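Rifin (Plasmodium falciparum, PDB 7JZI) is a variant surface antigen of the malaria parasite, here represented by its variable helical region, and probably engages host immune receptors as related rifins do. Local coordinates at residues Leu88-Lys93 with Thr97-Lys102; Lys32-Asp37 with Thr106-Gln111; Leu39-Phe44 with Asp64-Glu69; Asn45-Asn50 with Thr54-Leu59. One frame throughout, in Å; residues are numbered along the deposited sequence.

Interaction 1. Residues Leu88-Lys93 with Thr97-Lys102; sequences LGVIPK and TMVKQK. With PT (platinum (II) ion), chain E.
Two flat peptide groups each have a valine methyl of the other segment near their oxygen, V99 at G89 O and V90 at V99 O. V99 CG1 stands off the plane of the G89-V90 peptide, out past its oxygen, 3.1 Å from G89 O. In return, V90 CG1 is tilted out of the plane of the V99-K100 peptide, 3.6 Å from V99 O. Neither oxygen takes a hydrogen bond from the other segment. The two valine side chains touch each other through their CG1 atoms at 4.3 Å. With V90 CG1 anti to the carbonyl carbon (chi1 -65°), this methyl points across to the opposite segment and also reaches Q101 CA, 3.7 Å away. L88 adds a looser contact from its CD1 to Q101 CG. G89, just after helix 84-88, has a positive phi of 97°, a conformation that suits glycine, and K100 occupies the N-cap position of helix 101-127. On the outer side of segment 97-102, K100 NZ binds the platinum ion at 2.3 Å; M98 also belongs to the site, although its modelled geometry is doubtful. Aromatic side chains of another protein chain pack on V90, P92, M98 and Q101, and a basic side chain of that protein donates a hydrogen bond to V90 O. Van der Waals contacts thus close the neck of this loop, at an end of the domain that meets another protein in the assembly, and the metal site agrees with the affinity of platinum for thioethers and amines.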
loop_
_atom_site.group_PDB
_atom_site.type_symbol
_atom_site.label_atom_id
_atom_site.label_comp_id
_atom_site.label_asym_id
_atom_site.label_seq_id
_atom_site.Cartn_x
_atom_site.Cartn_y
_atom_site.Cartn_z
ATOM N N LEU B 88 -4.080 2.188 7.577
ATOM C CA LEU B 88 -3.133 3.235 7.127
ATOM C C LEU B 88 -3.910 4.471 6.688
ATOM O O LEU B 88 -3.371 5.572 6.812
ATOM C CB LEU B 88 -2.258 2.686 6.001
ATOM C CG LEU B 88 -1.227 1.635 6.407
ATOM C CD1 LEU B 88 -0.592 1.008 5.177
ATOM C CD2 LEU B 88 -0.158 2.242 7.299
ATOM N N GLY B 89 -5.127 4.289 6.188
ATOM C CA GLY B 89 -5.955 5.448 5.815
ATOM C C GLY B 89 -5.864 5.756 4.343
ATOM O O GLY B 89 -6.400 6.782 3.928
ATOM N N VAL B 90 -5.251 4.867 3.575
ATOM C CA VAL B 90 -5.043 5.102 2.122
ATOM C C VAL B 90 -6.298 4.711 1.353
ATOM O O VAL B 90 -6.289 4.863 0.132
ATOM C CB VAL B 90 -3.811 4.335 1.625
ATOM C CG1 VAL B 90 -2.544 4.858 2.277
ATOM C CG2 VAL B 90 -3.950 2.845 1.871
ATOM N N ILE B 91 -7.328 4.221 2.032
ATOM C CA ILE B 91 -8.601 3.951 1.308
ATOM C C ILE B 91 -9.379 5.272 1.309
ATOM O O ILE B 91 -9.626 5.794 2.403
ATOM C CB ILE B 91 -9.375 2.747 1.866
ATOM C CG1 ILE B 91 -8.870 1.429 1.275
ATOM C CG2 ILE B 91 -10.866 2.906 1.620
ATOM C CD1 ILE B 91 -7.519 0.997 1.782
ATOM N N PRO B 92 -9.742 5.873 0.151
ATOM C CA PRO B 92 -10.314 7.220 0.128
ATOM C C PRO B 92 -11.828 7.258 0.098
ATOM O O PRO B 92 -12.479 6.574 -0.699
ATOM C CB PRO B 92 -9.722 7.803 -1.156
ATOM C CG PRO B 92 -9.608 6.603 -2.071
ATOM C CD PRO B 92 -9.449 5.372 -1.202
ATOM N N LYS B 93 -12.383 8.085 0.975
ATOM C CA LYS B 93 -13.760 8.523 0.849
ATOM C C LYS B 93 -13.838 9.538 -0.281
ATOM O O LYS B 93 -12.870 10.248 -0.563
ATOM C CB LYS B 93 -14.234 9.158 2.157
ATOM C CG LYS B 93 -15.633 8.795 2.625
ATOM C CD LYS B 93 -15.874 9.383 4.017
ATOM C CE LYS B 93 -17.135 8.838 4.680
ATOM N NZ LYS B 93 -18.388 9.273 4.006
ATOM N N THR B 97 -8.719 13.966 0.662
ATOM C CA THR B 97 -7.338 14.174 0.264
ATOM C C THR B 97 -6.720 12.858 -0.208
ATOM O O THR B 97 -7.131 11.764 0.201
ATOM C CB THR B 97 -6.510 14.707 1.439
ATOM O OG1 THR B 97 -7.311 15.570 2.254
ATOM C CG2 THR B 97 -5.302 15.482 0.922
ATOM N N MET B 98 -5.708 12.959 -1.068
ATOM C CA MET B 98 -4.869 11.785 -1.247
ATOM C C MET B 98 -3.931 11.669 -0.060
ATOM O O MET B 98 -3.478 12.675 0.497
ATOM C CB MET B 98 -4.045 11.820 -2.536
ATOM C CG MET B 98 -3.929 10.403 -3.098
ATOM S SD MET B 98 -2.698 9.947 -4.355
ATOM C CE MET B 98 -2.923 11.143 -5.661
ATOM N N VAL B 99 -3.642 10.434 0.325
ATOM C CA VAL B 99 -2.723 10.150 1.414
ATOM C C VAL B 99 -1.763 9.082 0.921
ATOM O O VAL B 99 -2.191 7.976 0.578
ATOM C CB VAL B 99 -3.458 9.711 2.692
ATOM C CG1 VAL B 99 -4.508 8.662 2.380
ATOM C CG2 VAL B 99 -2.453 9.185 3.715
ATOM N N LYS B 100 -0.479 9.416 0.844
ATOM C CA LYS B 100 0.474 8.496 0.243
ATOM C C LYS B 100 0.775 7.334 1.180
ATOM O O LYS B 100 0.925 7.512 2.394
ATOM C CB LYS B 100 1.777 9.218 -0.107
ATOM C CG LYS B 100 1.636 10.368 -1.101
ATOM C CD LYS B 100 1.320 9.817 -2.491
ATOM C CE LYS B 100 0.488 10.767 -3.339
ATOM N NZ LYS B 100 0.210 10.150 -4.667
ATOM N N GLN B 101 0.831 6.127 0.631
ATOM C CA GLN B 101 1.048 4.936 1.485
ATOM C C GLN B 101 2.399 5.066 2.181
ATOM O O GLN B 101 2.445 4.883 3.400
ATOM C CB GLN B 101 0.937 3.673 0.637
ATOM C CG GLN B 101 1.149 2.377 1.396
ATOM C CD GLN B 101 0.908 1.222 0.462
ATOM O OE1 GLN B 101 1.671 0.264 0.418
ATOM N NE2 GLN B 101 -0.145 1.327 -0.328
ATOM N N LYS B 102 3.452 5.379 1.431
ATOM C CA LYS B 102 4.770 5.428 2.050
ATOM C C LYS B 102 4.789 6.408 3.211
ATOM O O LYS B 102 5.436 6.150 4.231
ATOM C CB LYS B 102 5.818 5.791 0.992
ATOM C CG LYS B 102 7.244 6.055 1.478
ATOM C CD LYS B 102 7.509 7.530 1.731
ATOM C CE LYS B 102 8.975 7.768 2.042
ATOM N NZ LYS B 102 9.281 7.610 3.486
HETATM PT PT PT E . -0.979 12.083 -4.785
#

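Interaction 2. Residues Lys32-Asp37 with Thr106-Gln111; sequences KALKVD and TNVLKQ
V108 and L109, neighbours on helix 101-127, receive the side chain of L34 from the turn that follows helix 8-33. The helical stretch opens with T106, whose backbone O accepts K110 N at 2.8 Å and whose hydroxyl is bonded to the carbonyls of K102 and D103, one turn back. N107 continues the pattern by taking Q111 N on its own O, at 3.0 Å. V108 carries most of the contact. Its CG1 stands anti to the backbone N (chi1 156°) and meets L34 tip to tip, 3.6 Å from L34 CD1. The second L34 methyl, CD2, lies 3.9 Å from the same V108 CG1, and the valine methyl therefore faces the fork of the leucine. V108 also touches L88, while L34 rests on V84, and so the short helix 84-88 covers one flank of the pair. L109 follows, with its CB directed past L34, but its end bends nearer and L109 CD1 comes within 4.1 Å of L34 CD1. These two leucines cross obliquely, and L109 goes on to pack against L31 of helix 8-33. On the partner side, K35 leaves helical geometry with a positive phi of 57°, and L34 projects from just before that turn. Largely buried and apolar, close to the centre of the chain, this is apolar core packing of a small helical bundle, in which the turn leaving helix 8-33 packs on helix 101-127.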
loop_
_atom_site.group_PDB
_atom_site.type_symbol
_atom_site.label_atom_id
_atom_site.label_comp_id
_atom_site.label_asym_id
_atom_site.label_seq_id
_atom_site.Cartn_x
_atom_site.Cartn_y
_atom_site.Cartn_z
ATOM N N LYS B 32 4.866 -6.466 13.375
ATOM C CA LYS B 32 3.877 -7.526 13.236
ATOM C C LYS B 32 2.444 -7.028 13.391
ATOM O O LYS B 32 1.510 -7.767 13.057
ATOM C CB LYS B 32 4.203 -8.663 14.211
ATOM C CG LYS B 32 4.127 -8.331 15.680
ATOM C CD LYS B 32 4.990 -9.326 16.455
ATOM C CE LYS B 32 4.984 -9.054 17.949
ATOM N NZ LYS B 32 5.642 -10.158 18.709
ATOM N N ALA B 33 2.249 -5.798 13.873
ATOM C CA ALA B 33 0.948 -5.151 13.737
ATOM C C ALA B 33 0.616 -4.780 12.290
ATOM O O ALA B 33 -0.554 -4.835 11.899
ATOM C CB ALA B 33 0.896 -3.906 14.618
ATOM N N LEU B 34 1.613 -4.382 11.497
ATOM C CA LEU B 34 1.486 -4.120 10.063
ATOM C C LEU B 34 1.509 -5.388 9.215
ATOM O O LEU B 34 1.392 -5.299 7.984
ATOM C CB LEU B 34 2.639 -3.213 9.617
ATOM C CG LEU B 34 2.680 -1.787 10.173
ATOM C CD1 LEU B 34 3.415 -0.871 9.224
ATOM C CD2 LEU B 34 1.270 -1.261 10.431
ATOM N N LYS B 35 1.720 -6.544 9.854
ATOM C CA LYS B 35 1.978 -7.842 9.217
ATOM C C LYS B 35 3.191 -7.827 8.293
ATOM O O LYS B 35 3.166 -8.406 7.200
ATOM C CB LYS B 35 0.829 -8.477 8.449
ATOM C CG LYS B 35 -0.339 -9.064 9.209
ATOM C CD LYS B 35 -1.685 -8.537 8.812
ATOM C CE LYS B 35 -2.665 -9.649 9.385
ATOM N NZ LYS B 35 -3.839 -9.891 8.570
ATOM N N VAL B 36 4.251 -7.126 8.680
ATOM C CA VAL B 36 5.504 -7.315 7.973
ATOM C C VAL B 36 5.912 -8.798 8.031
ATOM O O VAL B 36 6.683 -9.271 7.193
ATOM C CB VAL B 36 6.544 -6.374 8.601
ATOM C CG1 VAL B 36 7.900 -6.555 7.972
ATOM C CG2 VAL B 36 6.089 -4.933 8.483
ATOM N N ASP B 37 5.365 -9.555 8.991
ATOM C CA ASP B 37 5.349 -11.023 9.036
ATOM C C ASP B 37 4.963 -11.780 7.756
ATOM O O ASP B 37 5.562 -12.818 7.436
ATOM C CB ASP B 37 4.495 -11.426 10.246
ATOM C CG ASP B 37 4.749 -12.845 10.693
ATOM O OD1 ASP B 37 5.567 -13.104 11.603
ATOM O OD2 ASP B 37 3.862 -13.650 10.316
ATOM N N THR B 106 5.646 5.408 7.053
ATOM C CA THR B 106 6.679 6.110 7.805
ATOM C C THR B 106 6.124 6.734 9.084
ATOM O O THR B 106 6.832 6.810 10.087
ATOM C CB THR B 106 7.369 7.160 6.928
ATOM O OG1 THR B 106 6.398 7.871 6.151
ATOM C CG2 THR B 106 8.395 6.500 6.000
ATOM N N ASN B 107 4.868 7.193 9.079
ATOM C CA ASN B 107 4.310 7.726 10.325
ATOM C C ASN B 107 4.043 6.618 11.342
ATOM O O ASN B 107 4.305 6.794 12.543
ATOM C CB ASN B 107 3.009 8.492 10.062
ATOM C CG ASN B 107 3.200 9.719 9.179
ATOM O OD1 ASN B 107 2.622 9.810 8.097
ATOM N ND2 ASN B 107 3.986 10.677 9.651
ATOM N N VAL B 108 3.597 5.446 10.873
ATOM C CA VAL B 108 3.477 4.286 11.760
ATOM C C VAL B 108 4.821 3.973 12.409
ATOM O O VAL B 108 4.939 3.886 13.639
ATOM C CB VAL B 108 2.922 3.068 10.999
ATOM C CG1 VAL B 108 3.341 1.779 11.678
ATOM C CG2 VAL B 108 1.418 3.146 10.910
ATOM N N LEU B 109 5.865 3.824 11.599
ATOM C CA LEU B 109 7.130 3.409 12.191
ATOM C C LEU B 109 7.932 4.546 12.801
ATOM O O LEU B 109 8.845 4.279 13.578
ATOM C CB LEU B 109 7.986 2.646 11.193
ATOM C CG LEU B 109 7.235 1.402 10.745
ATOM C CD1 LEU B 109 6.838 1.358 9.309
ATOM C CD2 LEU B 109 8.144 0.251 11.094
ATOM N N LYS B 110 7.553 5.797 12.576
ATOM C CA LYS B 110 8.125 6.883 13.357
ATOM C C LYS B 110 7.518 6.896 14.750
ATOM O O LYS B 110 8.220 7.128 15.743
ATOM C CB LYS B 110 7.914 8.211 12.636
ATOM C CG LYS B 110 8.619 9.399 13.268
ATOM C CD LYS B 110 8.449 10.651 12.418
ATOM C CE LYS B 110 9.187 10.531 11.092
ATOM N NZ LYS B 110 8.911 11.669 10.168
ATOM N N GLN B 111 6.210 6.632 14.837
ATOM C CA GLN B 111 5.597 6.386 16.137
ATOM C C GLN B 111 6.290 5.228 16.845
ATOM O O GLN B 111 6.650 5.330 18.026
ATOM C CB GLN B 111 4.099 6.107 15.933
ATOM C CG GLN B 111 3.324 5.520 17.104
ATOM C CD GLN B 111 3.338 3.988 17.086
ATOM O OE1 GLN B 111 3.611 3.374 16.053
ATOM N NE2 GLN B 111 3.009 3.372 18.214
#

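Interaction 3. Residues Leu39-Phe44 with Asp64-Glu69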
loop_
_atom_site.group_PDB
_atom_site.type_symbol
_atom_site.label_atom_id
_atom_site.label_comp_id
_atom_site.label_asym_id
_atom_site.label_seq_id
_atom_site.Cartn_x
_atom_site.Cartn_y
_atom_site.Cartn_z
ATOM N N LEU B 39 5.159 -10.983 4.476
ATOM C CA LEU B 39 5.920 -10.785 3.243
ATOM C C LEU B 39 6.937 -11.902 3.016
ATOM O O LEU B 39 7.761 -12.190 3.888
ATOM C CB LEU B 39 6.632 -9.430 3.268
ATOM C CG LEU B 39 5.788 -8.190 3.555
ATOM C CD1 LEU B 39 6.681 -6.972 3.609
ATOM C CD2 LEU B 39 4.721 -8.029 2.493
ATOM N N LYS B 40 6.893 -12.510 1.824
ATOM C CA LYS B 40 7.769 -13.619 1.454
ATOM C C LYS B 40 9.121 -13.170 0.921
ATOM O O LYS B 40 9.954 -14.028 0.610
ATOM C CB LYS B 40 7.095 -14.503 0.401
ATOM C CG LYS B 40 6.118 -15.536 0.946
ATOM C CD LYS B 40 6.336 -16.887 0.276
ATOM C CE LYS B 40 7.492 -17.657 0.905
ATOM N NZ LYS B 40 7.584 -19.036 0.355
ATOM N N SER B 41 9.349 -11.862 0.780
ATOM C CA SER B 41 10.714 -11.365 0.635
ATOM C C SER B 41 11.586 -11.783 1.811
ATOM O O SER B 41 12.759 -12.130 1.635
ATOM C CB SER B 41 10.710 -9.845 0.513
ATOM O OG SER B 41 10.235 -9.263 1.717
ATOM N N GLY B 42 11.036 -11.731 3.019
ATOM C CA GLY B 42 11.795 -12.025 4.215
ATOM C C GLY B 42 12.397 -10.820 4.901
ATOM O O GLY B 42 13.301 -10.980 5.731
ATOM N N ILE B 43 11.920 -9.615 4.588
ATOM C CA ILE B 43 12.486 -8.409 5.183
ATOM C C ILE B 43 12.350 -8.443 6.699
ATOM O O ILE B 43 13.258 -8.025 7.426
ATOM C CB ILE B 43 11.834 -7.155 4.580
ATOM C CG1 ILE B 43 12.081 -7.114 3.075
ATOM C CG2 ILE B 43 12.424 -5.934 5.209
ATOM C CD1 ILE B 43 11.281 -6.057 2.342
ATOM N N PHE B 44 11.220 -8.938 7.198
ATOM C CA PHE B 44 10.989 -8.950 8.639
ATOM C C PHE B 44 12.033 -9.798 9.352
ATOM O O PHE B 44 12.621 -9.368 10.352
ATOM C CB PHE B 44 9.579 -9.465 8.934
ATOM C CG PHE B 44 9.331 -9.768 10.386
ATOM C CD1 PHE B 44 9.098 -11.070 10.801
ATOM C CD2 PHE B 44 9.333 -8.758 11.335
ATOM C CE1 PHE B 44 8.872 -11.364 12.133
ATOM C CE2 PHE B 44 9.101 -9.044 12.671
ATOM C CZ PHE B 44 8.872 -10.349 13.071
ATOM N N ASP B 64 6.639 -0.358 1.343
ATOM C CA ASP B 64 5.751 0.225 0.352
ATOM C C ASP B 64 5.866 -0.534 -0.961
ATOM O O ASP B 64 4.866 -1.048 -1.480
ATOM C CB ASP B 64 6.060 1.708 0.154
ATOM C CG ASP B 64 5.024 2.405 -0.718
ATOM O OD1 ASP B 64 3.993 1.774 -1.046
ATOM O OD2 ASP B 64 5.242 3.576 -1.093
ATOM N N THR B 65 7.095 -0.687 -1.475
ATOM C CA THR B 65 7.266 -1.328 -2.776
ATOM C C THR B 65 6.600 -2.691 -2.776
ATOM O O THR B 65 5.674 -2.942 -3.561
ATOM C CB THR B 65 8.752 -1.459 -3.143
ATOM O OG1 THR B 65 9.275 -2.680 -2.612
ATOM C CG2 THR B 65 9.556 -0.288 -2.616
ATOM N N GLU B 66 6.974 -3.537 -1.814
ATOM C CA GLU B 66 6.399 -4.870 -1.781
ATOM C C GLU B 66 4.887 -4.806 -1.677
ATOM O O GLU B 66 4.185 -5.463 -2.459
ATOM C CB GLU B 66 6.960 -5.669 -0.616
ATOM C CG GLU B 66 6.478 -7.103 -0.608
ATOM C CD GLU B 66 7.602 -8.073 -0.366
ATOM O OE1 GLU B 66 8.695 -7.592 -0.009
ATOM O OE2 GLU B 66 7.390 -9.300 -0.514
ATOM N N MET B 67 4.363 -3.951 -0.789
ATOM C CA MET B 67 2.918 -3.934 -0.608
ATOM C C MET B 67 2.229 -3.554 -1.904
ATOM O O MET B 67 1.270 -4.224 -2.313
ATOM C CB MET B 67 2.534 -2.983 0.527
ATOM C CG MET B 67 1.170 -3.282 1.134
ATOM S SD MET B 67 0.707 -2.242 2.541
ATOM C CE MET B 67 2.250 -2.172 3.436
ATOM N N ASN B 68 2.814 -2.590 -2.608
ATOM C CA ASN B 68 2.235 -2.138 -3.894
ATOM C C ASN B 68 2.162 -3.357 -4.817
ATOM O O ASN B 68 1.107 -3.544 -5.432
ATOM C CB ASN B 68 2.977 -0.938 -4.477
ATOM C CG ASN B 68 2.706 0.347 -3.728
ATOM O OD1 ASN B 68 3.325 1.371 -4.006
ATOM N ND2 ASN B 68 1.786 0.309 -2.781
ATOM N N GLU B 69 3.237 -4.147 -4.927
ATOM C CA GLU B 69 3.213 -5.279 -5.845
ATOM C C GLU B 69 2.199 -6.326 -5.417
ATOM O O GLU B 69 1.524 -6.916 -6.269
ATOM C CB GLU B 69 4.588 -5.936 -5.960
ATOM C CG GLU B 69 4.629 -6.968 -7.071
ATOM C CD GLU B 69 5.828 -7.885 -7.005
ATOM O OE1 GLU B 69 6.870 -7.449 -6.485
ATOM O OE2 GLU B 69 5.721 -9.048 -7.452
#
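E66 projects from helix 56-70 onto S41, which forms an ST turn leading into helix 43-50. In that turn S41 OG accepts a weak hydrogen bond at 3.3 Å from I43 N, the first residue of the helix, after G42 at the N-cap position. The same hydroxyl donates to E66 OE1 at 2.9 Å. It meets the carboxylate oxygen on the syn side, 28° out of the carboxylate plane, and so OG is engaged both as donor and as acceptor. The other oxygen, E66 OE2, takes a weak bond from S41 N at 3.5 Å. Serine backbone and side chain thus grip the two carboxylate oxygens separately, which would tend to limit rotation of the group, though the second bond is weak. E66 reaches this position with CG anti to its backbone N (chi1 -175°), the chain bending at chi2. The negative charge lies near the beginning of helix 43-50 and would probably be eased by its dipole. G42 N makes a weak bond back to L39 O. Apolar atoms line one part of the acid's stem: L39 slides past E66 in the opposite direction, with L39 CD2 3.7 Å from E66 CG. L39 itself is buried against I63 and I81. I43 runs past E66 likewise, and its CD1 methyl comes to 3.8 Å from E66 OE1, the oxygen held by the serine hydroxyl.

Interaction 4. Residues Asn45-Asn50 with Thr54-Leu59; sequences NSFVQN and TEVTGL. Unlike the reference sequence in segment 45-50: Q49 (reference Asn).
The segments 45-50 and 54-59 come nearest at F47 and L59, whose CA atoms are 8.1 Å apart, and neither backbone bonds to the other. F47 bridges the two segments. Its ring is carried toward the second helix with CG anti to the backbone N (chi1 -177°), and three residues of 54-59 gather round it. L59 CD1 sits over one ring face, 4.1 Å from F47 CG and equally far from F47 CD1, its side chain crossing that of the phenylalanine at about a right angle. V56 approaches the far end of the ring: its CG1 lies 3.4 Å from F47 CZ and is almost evenly placed between the two CE atoms. At F47 CE1 the backbone of E55 also comes close, with E55 C at 4.2 Å. The ring of H52, in the connecting loop, meets that of F47 with the planes near perpendicular. The arrangement is a helix-loop-helix hairpin, in which helix 43-50 ends and helix 56-70 begins after only a few residues and turns back alongside it, with the phenylalanine between the helices. E55 takes the N-cap position of the second helix, and its carbonyl O receives weak backbone bonds from G58 N and from L59 N. V56 and L59 lie in this first turn. Both are buried, as is F47. M24 of helix 8-33 adds to the cover of F47, and L59 packs on L31 of the same helix. V56 also packs on L113 of helix 101-127, which T54 and T57 touch as well.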
loop_
_atom_site.group_PDB
_atom_site.type_symbol
_atom_site.label_atom_id
_atom_site.label_comp_id
_atom_site.label_asym_id
_atom_site.label_seq_id
_atom_site.Cartn_x
_atom_site.Cartn_y
_atom_site.Cartn_z
ATOM N N ASN B 45 12.143 -11.052 8.924
ATOM C CA ASN B 45 13.089 -11.960 9.607
ATOM C C ASN B 45 14.468 -11.316 9.507
ATOM O O ASN B 45 15.226 -11.380 10.478
ATOM C CB ASN B 45 13.012 -13.376 9.041
ATOM C CG ASN B 45 11.809 -14.144 9.540
ATOM O OD1 ASN B 45 11.243 -13.813 10.578
ATOM N ND2 ASN B 45 11.419 -15.180 8.817
ATOM N N SER B 46 14.762 -10.689 8.373
ATOM C CA SER B 46 16.127 -10.142 8.209
ATOM C C SER B 46 16.355 -9.067 9.260
ATOM O O SER B 46 17.429 -9.064 9.875
ATOM C CB SER B 46 16.341 -9.594 6.833
ATOM O OG SER B 46 15.999 -8.219 6.771
ATOM N N PHE B 47 15.366 -8.202 9.469
ATOM C CA PHE B 47 15.579 -7.075 10.407
ATOM C C PHE B 47 15.808 -7.657 11.792
ATOM O O PHE B 47 16.713 -7.196 12.504
ATOM C CB PHE B 47 14.350 -6.174 10.449
ATOM C CG PHE B 47 14.489 -4.958 11.327
ATOM C CD1 PHE B 47 15.099 -3.812 10.851
ATOM C CD2 PHE B 47 14.000 -4.960 12.622
ATOM C CE1 PHE B 47 15.224 -2.692 11.654
ATOM C CE2 PHE B 47 14.128 -3.841 13.426
ATOM C CZ PHE B 47 14.739 -2.712 12.939
ATOM N N VAL B 48 15.010 -8.658 12.145
ATOM C CA VAL B 48 15.132 -9.185 13.530
ATOM C C VAL B 48 16.520 -9.802 13.718
ATOM O O VAL B 48 17.107 -9.589 14.791
ATOM C CB VAL B 48 13.968 -10.105 13.941
ATOM C CG1 VAL B 48 12.622 -9.451 13.687
ATOM C CG2 VAL B 48 14.026 -11.485 13.311
ATOM N N GLN B 49 17.033 -10.523 12.717
ATOM C CA GLN B 49 18.396 -11.114 12.813
ATOM C C GLN B 49 19.489 -10.038 12.849
ATOM O O GLN B 49 20.473 -10.246 13.571
ATOM C CB GLN B 49 18.632 -12.197 11.764
ATOM C CG GLN B 49 17.743 -13.415 11.965
ATOM C CD GLN B 49 18.163 -14.581 11.106
ATOM O OE1 GLN B 49 19.168 -14.526 10.400
ATOM N NE2 GLN B 49 17.393 -15.656 11.165
ATOM N N ASN B 50 19.350 -8.947 12.096
ATOM C CA ASN B 50 20.469 -7.968 12.023
ATOM C C ASN B 50 20.390 -6.850 13.080
ATOM O O ASN B 50 21.353 -6.067 13.123
ATOM C CB ASN B 50 20.709 -7.493 10.589
ATOM C CG ASN B 50 21.129 -8.610 9.661
ATOM O OD1 ASN B 50 21.230 -9.762 10.074
ATOM N ND2 ASN B 50 21.379 -8.277 8.407
ATOM N N THR B 54 16.879 1.286 15.078
ATOM C CA THR B 54 16.525 2.613 14.585
ATOM C C THR B 54 16.727 2.757 13.084
ATOM O O THR B 54 16.573 3.866 12.562
ATOM C CB THR B 54 17.274 3.732 15.335
ATOM O OG1 THR B 54 17.147 4.982 14.621
ATOM C CG2 THR B 54 18.744 3.392 15.792
ATOM N N GLU B 55 17.038 1.672 12.371
ATOM C CA GLU B 55 16.907 1.668 10.922
ATOM C C GLU B 55 15.484 1.370 10.459
ATOM O O GLU B 55 15.310 1.064 9.282
ATOM C CB GLU B 55 17.879 0.654 10.311
ATOM C CG GLU B 55 19.325 0.755 10.779
ATOM C CD GLU B 55 20.287 0.045 9.846
ATOM O OE1 GLU B 55 19.904 -0.974 9.245
ATOM O OE2 GLU B 55 21.444 0.496 9.737
ATOM N N VAL B 56 14.482 1.426 11.347
ATOM C CA VAL B 56 13.133 0.998 10.966
ATOM C C VAL B 56 12.546 1.838 9.838
ATOM O O VAL B 56 11.800 1.317 8.999
ATOM C CB VAL B 56 12.180 1.003 12.175
ATOM C CG1 VAL B 56 12.328 -0.268 12.980
ATOM C CG2 VAL B 56 12.428 2.217 13.035
ATOM N N THR B 57 12.868 3.132 9.774
ATOM C CA THR B 57 12.326 3.912 8.669
ATOM C C THR B 57 12.879 3.415 7.343
ATOM O O THR B 57 12.210 3.531 6.308
ATOM C CB THR B 57 12.667 5.392 8.844
ATOM O OG1 THR B 57 14.025 5.605 8.426
ATOM C CG2 THR B 57 12.510 5.808 10.295
ATOM N N GLY B 58 14.062 2.792 7.369
ATOM C CA GLY B 58 14.539 2.087 6.194
ATOM C C GLY B 58 13.589 0.999 5.759
ATOM O O GLY B 58 13.126 0.973 4.607
ATOM N N LEU B 59 13.174 0.180 6.722
ATOM C CA LEU B 59 12.239 -0.891 6.447
ATOM C C LEU B 59 11.022 -0.319 5.747
ATOM O O LEU B 59 10.388 -1.003 4.938
ATOM C CB LEU B 59 11.880 -1.571 7.770
ATOM C CG LEU B 59 11.587 -3.066 7.845
ATOM C CD1 LEU B 59 11.283 -3.451 9.282
ATOM C CD2 LEU B 59 10.429 -3.424 6.947
#

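How the interactions relate
Interactions 2 and 4 lie in the buried interior and rest on apolar side chains, whereas interaction 3, at the surface, depends on a carboxylate held by a serine. Interaction 1 is partly buried, about 18 Å from the chain centre to its own centre, and faces another protein and a platinum ion. Interactions 3 and 4 join the same two helices, 43-50 and 56-70, at successive levels, and I43 CG2 meets L59 CD2 between them at 3.6 Å. Helix 101-127 links interactions 1 and 2, with L88 packing on V108, and Q101 and K102 of interaction 1 touch D64 of interaction 3. V36 joins interaction 2 to both hairpin contacts by touching F44 and L59.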